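Local coordinates for protein protocadherin-19 isoform 1 (Danio rerio, PDB 5CO1) that mediates calcium-dependent cell adhesion, weakly on its own but as a robust homophilic adhesion molecule when in complex with an N-cadherin partner, at residues 13-26 and 61-73. Numbering follows the deposited sequence.
Sequences VLENSPINTLVIDL and TGVITVNGVLDHE. With CA (calcium ion), chain E; CA (calcium ion), chain H; CA (calcium ion), chain F.
E15 OE1 is gripped by a calcium ion and by the backbone N-H of H72. It binds the ion at 2.5 Å and accepts from H72 N at 3.0 Å. The N-H comes from above the carboxylate plane. E15 OE2 binds a second calcium ion at 2.3 Å. E73 bridges the same two ions, OE1 to the first and OE2 to the second. The two glutamate side chains cross at about a right angle, their carboxylates 30° apart. The E73 chain bends at chi2 (71°), whereas E15 reaches out extended beyond CG. D71 OD1 joins the first ion and takes the N-H of E73 in an Asx turn. D107 completes the protein ligands of this ion. D104, I105, D107 and D143 complete the second site, so D107 serves both ions. H72 NE2 hydrogen-bonds with S144 OG.

Strands 22-25 and 63-66 pair antiparallel. V23 and I24 both face I64, a classic beta bulge. I64 O takes a bond from V23 N and a weak one from I24 N. I64 N returns a 2.8 Å bond to I24 O. On the face that carries I24 and I64, I64 CD1 meets I24 CG2. L26 CD1 comes in from the loop beyond, 4.0 Å from I64 CD1. The V23 and V66 side chains cross at about a right angle, CG2 to CG2 3.8 Å. L70 CD1 reaches V13 CG1 at 3.7 Å.

A further calcium ion sits where 25-26 meets T61. It binds D25 OD1, L26 O, T61 O and two waters. With chi1 at -178°, D25 turns its CG away from its own N, which brings OD1 to the ion and lays the carboxylate against V63 CG2.

In this cadherin domain one pair of segments thus carries ligands at both ends. Calcium probably offsets the mutual repulsion of E15, D71 and E73, so rigidity at the junction with the next cadherin domain should depend on bound calcium.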
loop_
_atom_site.group_PDB
_atom_site.type_symbol
_atom_site.label_atom_id
_atom_site.label_comp_id
_atom_site.label_asym_id
_atom_site.label_seq_id
_atom_site.Cartn_x
_atom_site.Cartn_y
_atom_site.Cartn_z
ATOM N N VAL A 13 -14.768 1.580 4.410
ATOM C CA VAL A 13 -14.636 0.165 4.438
ATOM C C VAL A 13 -13.203 -0.247 4.482
ATOM O O VAL A 13 -12.423 0.235 3.698
ATOM C CB VAL A 13 -15.248 -0.458 3.215
ATOM C CG1 VAL A 13 -15.010 -1.946 3.247
ATOM C CG2 VAL A 13 -16.731 -0.197 3.219
ATOM N N LEU A 14 -12.880 -1.203 5.351
ATOM C CA LEU A 14 -11.522 -1.676 5.527
ATOM C C LEU A 14 -11.061 -2.333 4.243
ATOM O O LEU A 14 -11.841 -3.052 3.620
ATOM C CB LEU A 14 -11.446 -2.716 6.650
ATOM C CG LEU A 14 -11.081 -2.040 7.919
ATOM C CD1 LEU A 14 -11.028 -3.010 9.067
ATOM C CD2 LEU A 14 -9.730 -1.394 7.686
ATOM N N GLU A 15 -9.805 -2.147 3.870
ATOM C CA GLU A 15 -9.283 -2.984 2.811
ATOM C C GLU A 15 -9.196 -4.395 3.322
ATOM O O GLU A 15 -9.156 -4.612 4.528
ATOM C CB GLU A 15 -7.938 -2.509 2.264
ATOM C CG GLU A 15 -6.736 -2.707 3.151
ATOM C CD GLU A 15 -5.463 -2.299 2.446
ATOM O OE1 GLU A 15 -5.298 -2.679 1.259
ATOM O OE2 GLU A 15 -4.671 -1.535 3.040
ATOM N N ASN A 16 -9.408 -5.316 2.384
ATOM C CA ASN A 16 -9.325 -6.759 2.600
ATOM C C ASN A 16 -10.529 -7.267 3.368
ATOM O O ASN A 16 -10.539 -8.378 3.872
ATOM C CB ASN A 16 -8.020 -7.140 3.288
ATOM C CG ASN A 16 -6.778 -6.730 2.475
ATOM O OD1 ASN A 16 -6.805 -6.639 1.238
ATOM N ND2 ASN A 16 -5.679 -6.463 3.184
ATOM N N SER A 17 -11.564 -6.448 3.429
ATOM C CA SER A 17 -12.790 -6.854 4.043
ATOM C C SER A 17 -13.270 -8.169 3.412
ATOM O O SER A 17 -13.112 -8.401 2.210
ATOM C CB SER A 17 -13.859 -5.759 3.893
ATOM O OG SER A 17 -13.643 -4.698 4.818
ATOM N N PRO A 18 -13.842 -9.051 4.241
ATOM C CA PRO A 18 -14.340 -10.300 3.719
ATOM C C PRO A 18 -15.481 -10.058 2.762
ATOM O O PRO A 18 -16.292 -9.146 2.967
ATOM C CB PRO A 18 -14.852 -11.021 4.957
ATOM C CG PRO A 18 -14.084 -10.437 6.079
ATOM C CD PRO A 18 -13.930 -8.994 5.709
ATOM N N ILE A 19 -15.563 -10.931 1.767
ATOM C CA ILE A 19 -16.726 -11.055 0.905
ATOM C C ILE A 19 -18.020 -11.133 1.714
ATOM O O ILE A 19 -18.059 -11.705 2.823
ATOM C CB ILE A 19 -16.569 -12.263 -0.057
ATOM C CG1 ILE A 19 -16.690 -11.810 -1.510
ATOM C CG2 ILE A 19 -17.548 -13.387 0.252
ATOM C CD1 ILE A 19 -15.469 -11.063 -1.983
ATOM N N ASN A 20 -19.035 -10.447 1.187
ATOM C CA ASN A 20 -20.315 -10.213 1.876
ATOM C C ASN A 20 -20.352 -9.213 3.046
ATOM O O ASN A 20 -21.392 -9.037 3.670
ATOM C CB ASN A 20 -20.966 -11.542 2.285
ATOM C CG ASN A 20 -21.800 -12.143 1.165
ATOM O OD1 ASN A 20 -22.852 -11.602 0.795
ATOM N ND2 ASN A 20 -21.309 -13.233 0.581
ATOM N N THR A 21 -19.261 -8.494 3.278
ATOM C CA THR A 21 -19.262 -7.413 4.246
ATOM C C THR A 21 -20.311 -6.345 3.859
ATOM O O THR A 21 -20.479 -5.983 2.683
ATOM C CB THR A 21 -17.833 -6.824 4.344
ATOM O OG1 THR A 21 -16.957 -7.768 4.986
ATOM C CG2 THR A 21 -17.816 -5.535 5.103
ATOM N N LEU A 22 -21.098 -5.899 4.828
ATOM C CA LEU A 22 -22.069 -4.838 4.538
ATOM C C LEU A 22 -21.345 -3.530 4.231
ATOM O O LEU A 22 -20.323 -3.223 4.820
ATOM C CB LEU A 22 -23.026 -4.628 5.701
ATOM C CG LEU A 22 -23.949 -3.403 5.592
ATOM C CD1 LEU A 22 -25.058 -3.655 4.580
ATOM C CD2 LEU A 22 -24.516 -3.000 6.948
ATOM N N VAL A 23 -21.830 -2.819 3.228
ATOM C CA VAL A 23 -21.286 -1.525 2.877
ATOM C C VAL A 23 -22.336 -0.468 3.158
ATOM O O VAL A 23 -22.094 0.441 3.951
ATOM C CB VAL A 23 -20.950 -1.470 1.387
ATOM C CG1 VAL A 23 -20.716 -0.027 0.950
ATOM C CG2 VAL A 23 -19.762 -2.377 1.091
ATOM N N ILE A 24 -23.525 -0.626 2.559
ATOM C CA ILE A 24 -24.659 0.185 2.964
ATOM C C ILE A 24 -25.990 -0.398 2.519
ATOM O O ILE A 24 -26.063 -1.139 1.554
ATOM C CB ILE A 24 -24.486 1.637 2.474
ATOM C CG1 ILE A 24 -25.577 2.535 3.022
ATOM C CG2 ILE A 24 -24.420 1.741 0.948
ATOM C CD1 ILE A 24 -25.231 4.004 2.921
ATOM N N ASP A 25 -27.019 -0.154 3.312
ATOM C CA ASP A 25 -28.391 -0.557 3.000
ATOM C C ASP A 25 -29.174 0.701 2.543
ATOM O O ASP A 25 -29.362 1.649 3.311
ATOM C CB ASP A 25 -29.008 -1.201 4.250
ATOM C CG ASP A 25 -30.460 -1.711 4.046
ATOM O OD1 ASP A 25 -31.074 -1.592 2.950
ATOM O OD2 ASP A 25 -31.010 -2.205 5.057
ATOM N N LEU A 26 -29.436 0.787 1.240
ATOM C CA LEU A 26 -30.049 1.981 0.676
ATOM C C LEU A 26 -31.564 1.893 0.747
ATOM O O LEU A 26 -32.134 0.807 0.845
ATOM C CB LEU A 26 -29.596 2.187 -0.768
ATOM C CG LEU A 26 -28.121 2.452 -1.013
ATOM C CD1 LEU A 26 -27.861 2.534 -2.497
ATOM C CD2 LEU A 26 -27.645 3.748 -0.381
ATOM N N THR A 61 -33.680 -5.225 -1.917
ATOM C CA THR A 61 -33.465 -4.480 -0.655
ATOM C C THR A 61 -32.616 -3.202 -0.815
ATOM O O THR A 61 -32.624 -2.333 0.066
ATOM C CB THR A 61 -32.735 -5.352 0.376
ATOM O OG1 THR A 61 -31.645 -6.027 -0.263
ATOM C CG2 THR A 61 -33.667 -6.362 0.969
ATOM N N GLY A 62 -31.848 -3.129 -1.903
ATOM C CA GLY A 62 -30.830 -2.090 -2.087
ATOM C C GLY A 62 -29.642 -2.163 -1.139
ATOM O O GLY A 62 -29.038 -1.150 -0.815
ATOM N N VAL A 63 -29.321 -3.360 -0.671
ATOM C CA VAL A 63 -28.147 -3.563 0.154
ATOM C C VAL A 63 -26.931 -3.804 -0.729
ATOM O O VAL A 63 -26.929 -4.720 -1.532
ATOM C CB VAL A 63 -28.359 -4.747 1.121
ATOM C CG1 VAL A 63 -27.052 -5.464 1.401
ATOM C CG2 VAL A 63 -28.975 -4.255 2.430
ATOM N N ILE A 64 -25.907 -2.963 -0.597
ATOM C CA ILE A 64 -24.628 -3.178 -1.299
ATOM C C ILE A 64 -23.666 -3.906 -0.369
ATOM O O ILE A 64 -23.632 -3.649 0.826
ATOM C CB ILE A 64 -23.979 -1.846 -1.743
ATOM C CG1 ILE A 64 -24.844 -1.089 -2.752
ATOM C CG2 ILE A 64 -22.623 -2.081 -2.353
ATOM C CD1 ILE A 64 -24.486 0.379 -2.851
ATOM N N THR A 65 -22.951 -4.876 -0.916
ATOM C CA THR A 65 -21.999 -5.685 -0.153
ATOM C C THR A 65 -20.711 -5.708 -0.931
ATOM O O THR A 65 -20.694 -5.392 -2.129
ATOM C CB THR A 65 -22.455 -7.149 0.049
ATOM O OG1 THR A 65 -23.101 -7.639 -1.139
ATOM C CG2 THR A 65 -23.422 -7.244 1.225
ATOM N N VAL A 66 -19.629 -5.997 -0.221
ATOM C CA VAL A 66 -18.361 -6.272 -0.862
ATOM C C VAL A 66 -18.442 -7.570 -1.684
ATOM O O VAL A 66 -19.050 -8.542 -1.249
ATOM C CB VAL A 66 -17.231 -6.363 0.187
ATOM C CG1 VAL A 66 -15.911 -6.693 -0.495
ATOM C CG2 VAL A 66 -17.114 -5.046 0.945
ATOM N N ASN A 67 -17.913 -7.534 -2.904
ATOM C CA ASN A 67 -17.990 -8.689 -3.817
ATOM C C ASN A 67 -16.660 -9.202 -4.355
ATOM O O ASN A 67 -16.598 -10.298 -4.904
ATOM C CB ASN A 67 -18.900 -8.387 -5.006
ATOM C CG ASN A 67 -19.493 -9.652 -5.625
ATOM O OD1 ASN A 67 -20.004 -10.529 -4.919
ATOM N ND2 ASN A 67 -19.439 -9.742 -6.952
ATOM N N GLY A 68 -15.602 -8.414 -4.221
ATOM C CA GLY A 68 -14.274 -8.885 -4.579
ATOM C C GLY A 68 -13.250 -8.312 -3.630
ATOM O O GLY A 68 -13.608 -7.659 -2.659
ATOM N N VAL A 69 -11.974 -8.518 -3.927
ATOM C CA VAL A 69 -10.937 -8.168 -2.988
ATOM C C VAL A 69 -10.604 -6.694 -3.065
ATOM O O VAL A 69 -9.992 -6.261 -4.036
ATOM C CB VAL A 69 -9.657 -8.970 -3.226
ATOM C CG1 VAL A 69 -8.609 -8.573 -2.206
ATOM C CG2 VAL A 69 -9.952 -10.457 -3.123
ATOM N N LEU A 70 -10.866 -5.978 -1.967
ATOM C CA LEU A 70 -10.647 -4.538 -1.878
ATOM C C LEU A 70 -9.234 -4.223 -1.455
ATOM O O LEU A 70 -8.867 -4.488 -0.308
ATOM C CB LEU A 70 -11.559 -3.936 -0.826
ATOM C CG LEU A 70 -13.026 -3.802 -1.169
ATOM C CD1 LEU A 70 -13.723 -3.183 0.015
ATOM C CD2 LEU A 70 -13.235 -2.950 -2.403
ATOM N N ASP A 71 -8.473 -3.571 -2.340
ATOM C CA ASP A 71 -7.065 -3.295 -2.092
ATOM C C ASP A 71 -6.834 -1.814 -2.196
ATOM O O ASP A 71 -7.028 -1.240 -3.263
ATOM C CB ASP A 71 -6.197 -4.045 -3.090
ATOM C CG ASP A 71 -4.697 -3.826 -2.873
ATOM O OD1 ASP A 71 -4.272 -3.191 -1.884
ATOM O OD2 ASP A 71 -3.931 -4.291 -3.737
ATOM N N HIS A 72 -6.532 -1.184 -1.057
ATOM C CA HIS A 72 -6.209 0.244 -1.016
ATOM C C HIS A 72 -5.075 0.612 -1.977
ATOM O O HIS A 72 -5.025 1.734 -2.505
ATOM C CB HIS A 72 -5.789 0.652 0.396
ATOM C CG HIS A 72 -5.310 2.061 0.500
ATOM N ND1 HIS A 72 -6.150 3.110 0.784
ATOM C CD2 HIS A 72 -4.076 2.595 0.369
ATOM C CE1 HIS A 72 -5.451 4.230 0.861
ATOM N NE2 HIS A 72 -4.183 3.941 0.621
ATOM N N GLU A 73 -4.100 -0.280 -2.110
ATOM C CA GLU A 73 -2.912 0.042 -2.919
ATOM C C GLU A 73 -3.251 0.003 -4.434
ATOM O O GLU A 73 -2.659 0.733 -5.230
ATOM C CB GLU A 73 -1.745 -0.883 -2.555
ATOM C CG GLU A 73 -1.123 -0.582 -1.190
ATOM C CD GLU A 73 -2.000 -0.968 0.019
ATOM O OE1 GLU A 73 -2.577 -2.089 0.045
ATOM O OE2 GLU A 73 -2.085 -0.155 0.982
HETATM CA CA CA E . -3.494 -3.987 0.229
HETATM CA CA CA H . -33.169 -1.126 1.882
HETATM CA CA CA F . -2.404 -1.291 2.914
HETATM O O HOH W 1 -1.500 -4.801 -0.810
HETATM O O HOH W 2 -4.820 -5.638 -0.561
HETATM O O HOH W 3 -33.369 0.110 3.511
HETATM O O HOH W 4 -35.047 -0.496 0.633
#